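Long-range contact in DNA polymerase III subunit beta (Pseudomonas aeruginosa, PDB 4TSZ), which confers processivity on DNA polymerases by encircling DNA as a ring-shaped dimer and tethering them and other proteins to it: residues 2-16 with 80-93. Sequence-based numbering, arbitrary orientation.
Sequences MHFTIQREALLKPLQ and CKSLPNDVLIDIRV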
loop_
_atom_site.group_PDB
_atom_site.type_symbol
_atom_site.label_atom_id
_atom_site.label_comp_id
_atom_site.label_asym_id
_atom_site.label_seq_id
_atom_site.Cartn_x
_atom_site.Cartn_y
_atom_site.Cartn_z
ATOM N N MET E 2 12.085 -33.941 -18.021
ATOM C CA MET E 2 10.951 -33.648 -17.142
ATOM C C MET E 2 9.801 -33.034 -17.974
ATOM O O MET E 2 10.039 -32.167 -18.817
ATOM C CB MET E 2 11.406 -32.674 -16.041
ATOM C CG MET E 2 10.412 -32.494 -14.918
ATOM S SD MET E 2 10.884 -31.127 -13.827
ATOM C CE MET E 2 9.962 -29.816 -14.568
ATOM N N HIS E 3 8.579 -33.550 -17.784
ATOM C CA HIS E 3 7.388 -33.107 -18.506
ATOM C C HIS E 3 6.131 -33.454 -17.741
ATOM O O HIS E 3 5.997 -34.572 -17.255
ATOM C CB HIS E 3 7.323 -33.685 -19.937
ATOM C CG HIS E 3 6.005 -33.446 -20.614
ATOM N ND1 HIS E 3 5.076 -34.459 -20.762
ATOM C CD2 HIS E 3 5.464 -32.292 -21.074
ATOM C CE1 HIS E 3 4.028 -33.905 -21.348
ATOM N NE2 HIS E 3 4.217 -32.607 -21.560
ATOM N N PHE E 4 5.199 -32.494 -17.650
ATOM C CA PHE E 4 3.921 -32.674 -16.967
ATOM C C PHE E 4 2.883 -31.659 -17.449
ATOM O O PHE E 4 3.226 -30.634 -18.043
ATOM C CB PHE E 4 4.092 -32.600 -15.424
ATOM C CG PHE E 4 4.557 -31.272 -14.877
ATOM C CD1 PHE E 4 5.915 -30.962 -14.812
ATOM C CD2 PHE E 4 3.643 -30.337 -14.407
ATOM C CE1 PHE E 4 6.347 -29.735 -14.294
ATOM C CE2 PHE E 4 4.075 -29.106 -13.907
ATOM C CZ PHE E 4 5.426 -28.809 -13.856
ATOM N N THR E 5 1.613 -31.975 -17.204
ATOM C CA THR E 5 0.463 -31.116 -17.462
ATOM C C THR E 5 -0.189 -30.847 -16.108
ATOM O O THR E 5 -0.176 -31.719 -15.219
ATOM C CB THR E 5 -0.507 -31.683 -18.517
ATOM O OG1 THR E 5 -0.902 -33.006 -18.162
ATOM C CG2 THR E 5 0.073 -31.667 -19.915
ATOM N N ILE E 6 -0.697 -29.614 -15.939
ATOM C CA ILE E 6 -1.316 -29.154 -14.696
ATOM C C ILE E 6 -2.317 -28.017 -14.978
ATOM O O ILE E 6 -2.086 -27.191 -15.869
ATOM C CB ILE E 6 -0.197 -28.742 -13.664
ATOM C CG1 ILE E 6 -0.754 -28.499 -12.237
ATOM C CG2 ILE E 6 0.695 -27.580 -14.169
ATOM C CD1 ILE E 6 0.264 -28.631 -11.095
ATOM N N GLN E 7 -3.421 -27.977 -14.214
ATOM C CA GLN E 7 -4.410 -26.907 -14.309
ATOM C C GLN E 7 -3.798 -25.676 -13.673
ATOM O O GLN E 7 -3.058 -25.799 -12.694
ATOM C CB GLN E 7 -5.707 -27.279 -13.565
ATOM C CG GLN E 7 -6.589 -28.290 -14.289
ATOM C CD GLN E 7 -7.345 -27.691 -15.451
ATOM O OE1 GLN E 7 -7.081 -28.005 -16.619
ATOM N NE2 GLN E 7 -8.303 -26.814 -15.161
ATOM N N ARG E 8 -4.097 -24.492 -14.236
ATOM C CA ARG E 8 -3.595 -23.194 -13.769
ATOM C C ARG E 8 -3.654 -23.030 -12.249
ATOM O O ARG E 8 -2.635 -22.728 -11.632
ATOM C CB ARG E 8 -4.330 -22.036 -14.482
ATOM C CG ARG E 8 -3.913 -20.644 -14.011
ATOM C CD ARG E 8 -4.872 -19.584 -14.498
ATOM N NE ARG E 8 -4.638 -18.277 -13.876
ATOM C CZ ARG E 8 -5.198 -17.866 -12.739
ATOM N NH1 ARG E 8 -6.027 -18.659 -12.072
ATOM N NH2 ARG E 8 -4.930 -16.658 -12.261
ATOM N N GLU E 9 -4.841 -23.250 -11.659
ATOM C CA GLU E 9 -5.109 -23.080 -10.227
ATOM C C GLU E 9 -4.365 -24.074 -9.350
ATOM O O GLU E 9 -3.940 -23.703 -8.255
ATOM C CB GLU E 9 -6.623 -23.087 -9.936
ATOM C CG GLU E 9 -7.376 -21.904 -10.540
ATOM C CD GLU E 9 -7.550 -21.913 -12.053
ATOM O OE1 GLU E 9 -7.437 -23.005 -12.661
ATOM O OE2 GLU E 9 -7.773 -20.823 -12.631
ATOM N N ALA E 10 -4.190 -25.317 -9.834
ATOM C CA ALA E 10 -3.469 -26.376 -9.120
ATOM C C ALA E 10 -1.982 -26.031 -8.985
ATOM O O ALA E 10 -1.396 -26.305 -7.940
ATOM C CB ALA E 10 -3.643 -27.710 -9.833
ATOM N N LEU E 11 -1.391 -25.397 -10.024
ATOM C CA LEU E 11 0.004 -24.968 -10.014
ATOM C C LEU E 11 0.159 -23.673 -9.221
ATOM O O LEU E 11 1.108 -23.543 -8.442
ATOM C CB LEU E 11 0.535 -24.799 -11.457
ATOM C CG LEU E 11 1.982 -24.273 -11.629
ATOM C CD1 LEU E 11 3.013 -25.238 -11.031
ATOM C CD2 LEU E 11 2.290 -23.980 -13.082
ATOM N N LEU E 12 -0.764 -22.718 -9.432
ATOM C CA LEU E 12 -0.739 -21.400 -8.794
ATOM C C LEU E 12 -0.704 -21.417 -7.270
ATOM O O LEU E 12 0.097 -20.674 -6.698
ATOM C CB LEU E 12 -1.875 -20.506 -9.321
ATOM C CG LEU E 12 -1.786 -19.003 -9.059
ATOM C CD1 LEU E 12 -0.520 -18.392 -9.669
ATOM C CD2 LEU E 12 -3.023 -18.298 -9.582
ATOM N N LYS E 13 -1.549 -22.249 -6.617
ATOM C CA LYS E 13 -1.612 -22.334 -5.150
ATOM C C LYS E 13 -0.236 -22.604 -4.492
ATOM O O LYS E 13 0.249 -21.703 -3.799
ATOM C CB LYS E 13 -2.729 -23.277 -4.658
ATOM N N PRO E 14 0.465 -23.746 -4.759
ATOM C CA PRO E 14 1.797 -23.943 -4.155
ATOM C C PRO E 14 2.866 -22.977 -4.659
ATOM O O PRO E 14 3.747 -22.599 -3.887
ATOM C CB PRO E 14 2.138 -25.390 -4.530
ATOM C CG PRO E 14 1.350 -25.667 -5.741
ATOM C CD PRO E 14 0.076 -24.928 -5.561
ATOM N N LEU E 15 2.776 -22.563 -5.942
ATOM C CA LEU E 15 3.720 -21.621 -6.554
ATOM C C LEU E 15 3.696 -20.272 -5.836
ATOM O O LEU E 15 4.761 -19.750 -5.531
ATOM C CB LEU E 15 3.437 -21.478 -8.063
ATOM C CG LEU E 15 4.445 -20.776 -8.971
ATOM C CD1 LEU E 15 5.898 -21.205 -8.688
ATOM C CD2 LEU E 15 4.096 -21.047 -10.417
ATOM N N GLN E 16 2.496 -19.749 -5.506
ATOM C CA GLN E 16 2.355 -18.477 -4.781
ATOM C C GLN E 16 2.927 -18.564 -3.372
ATOM O O GLN E 16 3.589 -17.628 -2.925
ATOM C CB GLN E 16 0.891 -18.009 -4.732
ATOM C CG GLN E 16 0.380 -17.420 -6.042
ATOM C CD GLN E 16 -1.073 -16.993 -5.982
ATOM O OE1 GLN E 16 -1.450 -15.942 -6.496
ATOM N NE2 GLN E 16 -1.933 -17.803 -5.383
ATOM N N CYS E 80 1.821 -17.942 -14.683
ATOM C CA CYS E 80 0.716 -18.759 -14.173
ATOM C C CYS E 80 -0.511 -17.892 -13.824
ATOM O O CYS E 80 -1.605 -18.170 -14.321
ATOM C CB CYS E 80 1.175 -19.614 -12.990
ATOM S SG CYS E 80 0.055 -20.979 -12.580
ATOM N N LYS E 81 -0.312 -16.799 -13.048
ATOM C CA LYS E 81 -1.375 -15.866 -12.655
ATOM C C LYS E 81 -2.036 -15.169 -13.873
ATOM O O LYS E 81 -3.257 -14.986 -13.892
ATOM C CB LYS E 81 -0.821 -14.798 -11.697
ATOM C CG LYS E 81 -1.536 -14.732 -10.353
ATOM C CD LYS E 81 -0.884 -13.737 -9.386
ATOM C CE LYS E 81 0.376 -14.258 -8.717
ATOM N NZ LYS E 81 0.778 -13.419 -7.559
ATOM N N SER E 82 -1.231 -14.803 -14.881
ATOM C CA SER E 82 -1.682 -14.111 -16.092
ATOM C C SER E 82 -2.425 -15.003 -17.099
ATOM O O SER E 82 -3.100 -14.485 -17.992
ATOM C CB SER E 82 -0.503 -13.419 -16.770
ATOM O OG SER E 82 0.398 -14.386 -17.280
ATOM N N LEU E 83 -2.290 -16.333 -16.977
ATOM C CA LEU E 83 -2.950 -17.274 -17.880
ATOM C C LEU E 83 -4.469 -17.313 -17.665
ATOM O O LEU E 83 -4.916 -17.006 -16.557
ATOM C CB LEU E 83 -2.335 -18.675 -17.745
ATOM C CG LEU E 83 -0.992 -18.870 -18.452
ATOM C CD1 LEU E 83 -0.357 -20.170 -18.046
ATOM C CD2 LEU E 83 -1.133 -18.786 -19.965
ATOM N N PRO E 84 -5.289 -17.635 -18.701
ATOM C CA PRO E 84 -6.753 -17.652 -18.495
ATOM C C PRO E 84 -7.173 -18.666 -17.438
ATOM O O PRO E 84 -6.562 -19.732 -17.332
ATOM C CB PRO E 84 -7.315 -18.029 -19.872
ATOM C CG PRO E 84 -6.214 -17.790 -20.832
ATOM C CD PRO E 84 -4.941 -18.020 -20.086
ATOM N N ASN E 85 -8.206 -18.325 -16.649
ATOM C CA ASN E 85 -8.744 -19.179 -15.583
ATOM C C ASN E 85 -9.037 -20.583 -16.080
ATOM O O ASN E 85 -9.602 -20.749 -17.158
ATOM C CB ASN E 85 -10.005 -18.555 -14.954
ATOM C CG ASN E 85 -9.774 -17.315 -14.111
ATOM O OD1 ASN E 85 -8.676 -17.054 -13.606
ATOM N ND2 ASN E 85 -10.820 -16.528 -13.917
ATOM N N ASP E 86 -8.570 -21.586 -15.322
ATOM C CA ASP E 86 -8.777 -23.018 -15.556
ATOM C C ASP E 86 -8.089 -23.662 -16.777
ATOM O O ASP E 86 -8.397 -24.805 -17.119
ATOM C CB ASP E 86 -10.260 -23.389 -15.390
ATOM C CG ASP E 86 -10.830 -22.967 -14.044
ATOM O OD1 ASP E 86 -10.471 -23.599 -13.025
ATOM O OD2 ASP E 86 -11.623 -21.990 -14.010
ATOM N N VAL E 87 -7.106 -22.966 -17.387
ATOM C CA VAL E 87 -6.362 -23.501 -18.537
ATOM C C VAL E 87 -5.421 -24.660 -18.126
ATOM O O VAL E 87 -4.895 -24.667 -17.003
ATOM C CB VAL E 87 -5.623 -22.380 -19.336
ATOM C CG1 VAL E 87 -4.376 -21.869 -18.608
ATOM C CG2 VAL E 87 -5.269 -22.828 -20.755
ATOM N N LEU E 88 -5.235 -25.645 -19.032
ATOM C CA LEU E 88 -4.293 -26.743 -18.817
ATOM C C LEU E 88 -2.916 -26.266 -19.306
ATOM O O LEU E 88 -2.783 -25.797 -20.444
ATOM C CB LEU E 88 -4.722 -28.013 -19.561
ATOM C CG LEU E 88 -3.890 -29.283 -19.278
ATOM C CD1 LEU E 88 -4.091 -29.787 -17.844
ATOM C CD2 LEU E 88 -4.224 -30.384 -20.270
ATOM N N ILE E 89 -1.911 -26.343 -18.431
ATOM C CA ILE E 89 -0.556 -25.901 -18.742
ATOM C C ILE E 89 0.333 -27.112 -19.011
ATOM O O ILE E 89 0.390 -28.034 -18.193
ATOM C CB ILE E 89 0.020 -25.003 -17.608
ATOM C CG1 ILE E 89 -0.947 -23.866 -17.210
ATOM C CG2 ILE E 89 1.403 -24.449 -17.975
ATOM C CD1 ILE E 89 -0.620 -23.212 -15.844
ATOM N N ASP E 90 1.038 -27.098 -20.155
ATOM C CA ASP E 90 2.013 -28.125 -20.490
ATOM C C ASP E 90 3.400 -27.555 -20.173
ATOM O O ASP E 90 3.755 -26.474 -20.659
ATOM C CB ASP E 90 1.905 -28.562 -21.955
ATOM C CG ASP E 90 2.788 -29.759 -22.263
ATOM O OD1 ASP E 90 4.017 -29.565 -22.451
ATOM O OD2 ASP E 90 2.265 -30.888 -22.286
ATOM N N ILE E 91 4.156 -28.256 -19.310
ATOM C CA ILE E 91 5.492 -27.836 -18.878
ATOM C C ILE E 91 6.523 -28.913 -19.186
ATOM O O ILE E 91 6.357 -30.055 -18.760
ATOM C CB ILE E 91 5.517 -27.398 -17.377
ATOM C CG1 ILE E 91 4.640 -26.135 -17.147
ATOM C CG2 ILE E 91 6.963 -27.145 -16.897
ATOM C CD1 ILE E 91 4.322 -25.795 -15.692
ATOM N N ARG E 92 7.598 -28.546 -19.907
ATOM C CA ARG E 92 8.684 -29.480 -20.217
ATOM C C ARG E 92 10.058 -28.809 -20.237
ATOM O O ARG E 92 10.162 -27.601 -20.481
ATOM C CB ARG E 92 8.425 -30.298 -21.501
ATOM C CG ARG E 92 8.495 -29.513 -22.809
ATOM C CD ARG E 92 8.575 -30.418 -24.030
ATOM N NE ARG E 92 7.331 -31.153 -24.280
ATOM C CZ ARG E 92 7.164 -32.455 -24.058
ATOM N NH1 ARG E 92 8.157 -33.186 -23.564
ATOM N NH2 ARG E 92 6.002 -33.036 -24.323
ATOM N N VAL E 93 11.104 -29.600 -19.966
ATOM C CA VAL E 93 12.490 -29.135 -19.989
ATOM C C VAL E 93 13.077 -29.530 -21.340
ATOM O O VAL E 93 13.008 -30.701 -21.723
ATOM C CB VAL E 93 13.335 -29.654 -18.792
ATOM C CG1 VAL E 93 14.783 -29.177 -18.886
ATOM C CG2 VAL E 93 12.724 -29.233 -17.457
#
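Strand 3-7, an outermost strand, pairs with strand 88-93 in a four-stranded antiparallel sheet of the N-terminal domain. Phe-4/Ile-91 and Ile-6/Ile-89 are hydrogen-bonded pairs, and Arg-8 N to Val-87 O carries the ladder into the first helical turn. On the face with Thr-5, the His-3 ring lies flat on the Arg-92 guanidinium, centres 3.8 Å apart and planes at 5°. His-3 NE2 also donates to the syn side of Asp-90 OD2 at 2.7 Å, nearly in the ring plane. His-3 ND1 bonds Glu-65, so both ring nitrogens are held and the ring rotation is fixed.

The other face is apolar. Ile-91 CB stands over the Phe-4 ring, 4.0 Å from its centroid, and Ile-91 CD1 reaches Leu-11 CD2. The beta-alpha-beta-beta-beta order occurs twice in this domain, and helices 8-19 and 73-82 pack together here. Cys-80 is the knob in a hole formed by Arg-8, Leu-11, Leu-12 and Leu-15. Cys-80 SG lies 3.8 Å from Leu-12 CB.

With CG anti to the backbone N (chi1 177°) and the chain extended to NE, Arg-8 reaches the end of helix 73-82. Arg-8 NH2 gives a straight bond of 2.9 Å to Lys-81 O, in the guanidinium plane. Arg-8 NH1 forms a salt bridge with Glu-9 OE2 at 2.8 Å. That oxygen also accepts a hydrogen bond from Asp-86 N through its syn lone pair, gripping the 84-87 type II turn. Gln-7 NE2 bonds Asp-86 O at 2.8 Å from above the carbonyl plane. Next to this turn, Ser-82 O accepts a hydrogen bond from Arg-271 NH1 of the second subunit.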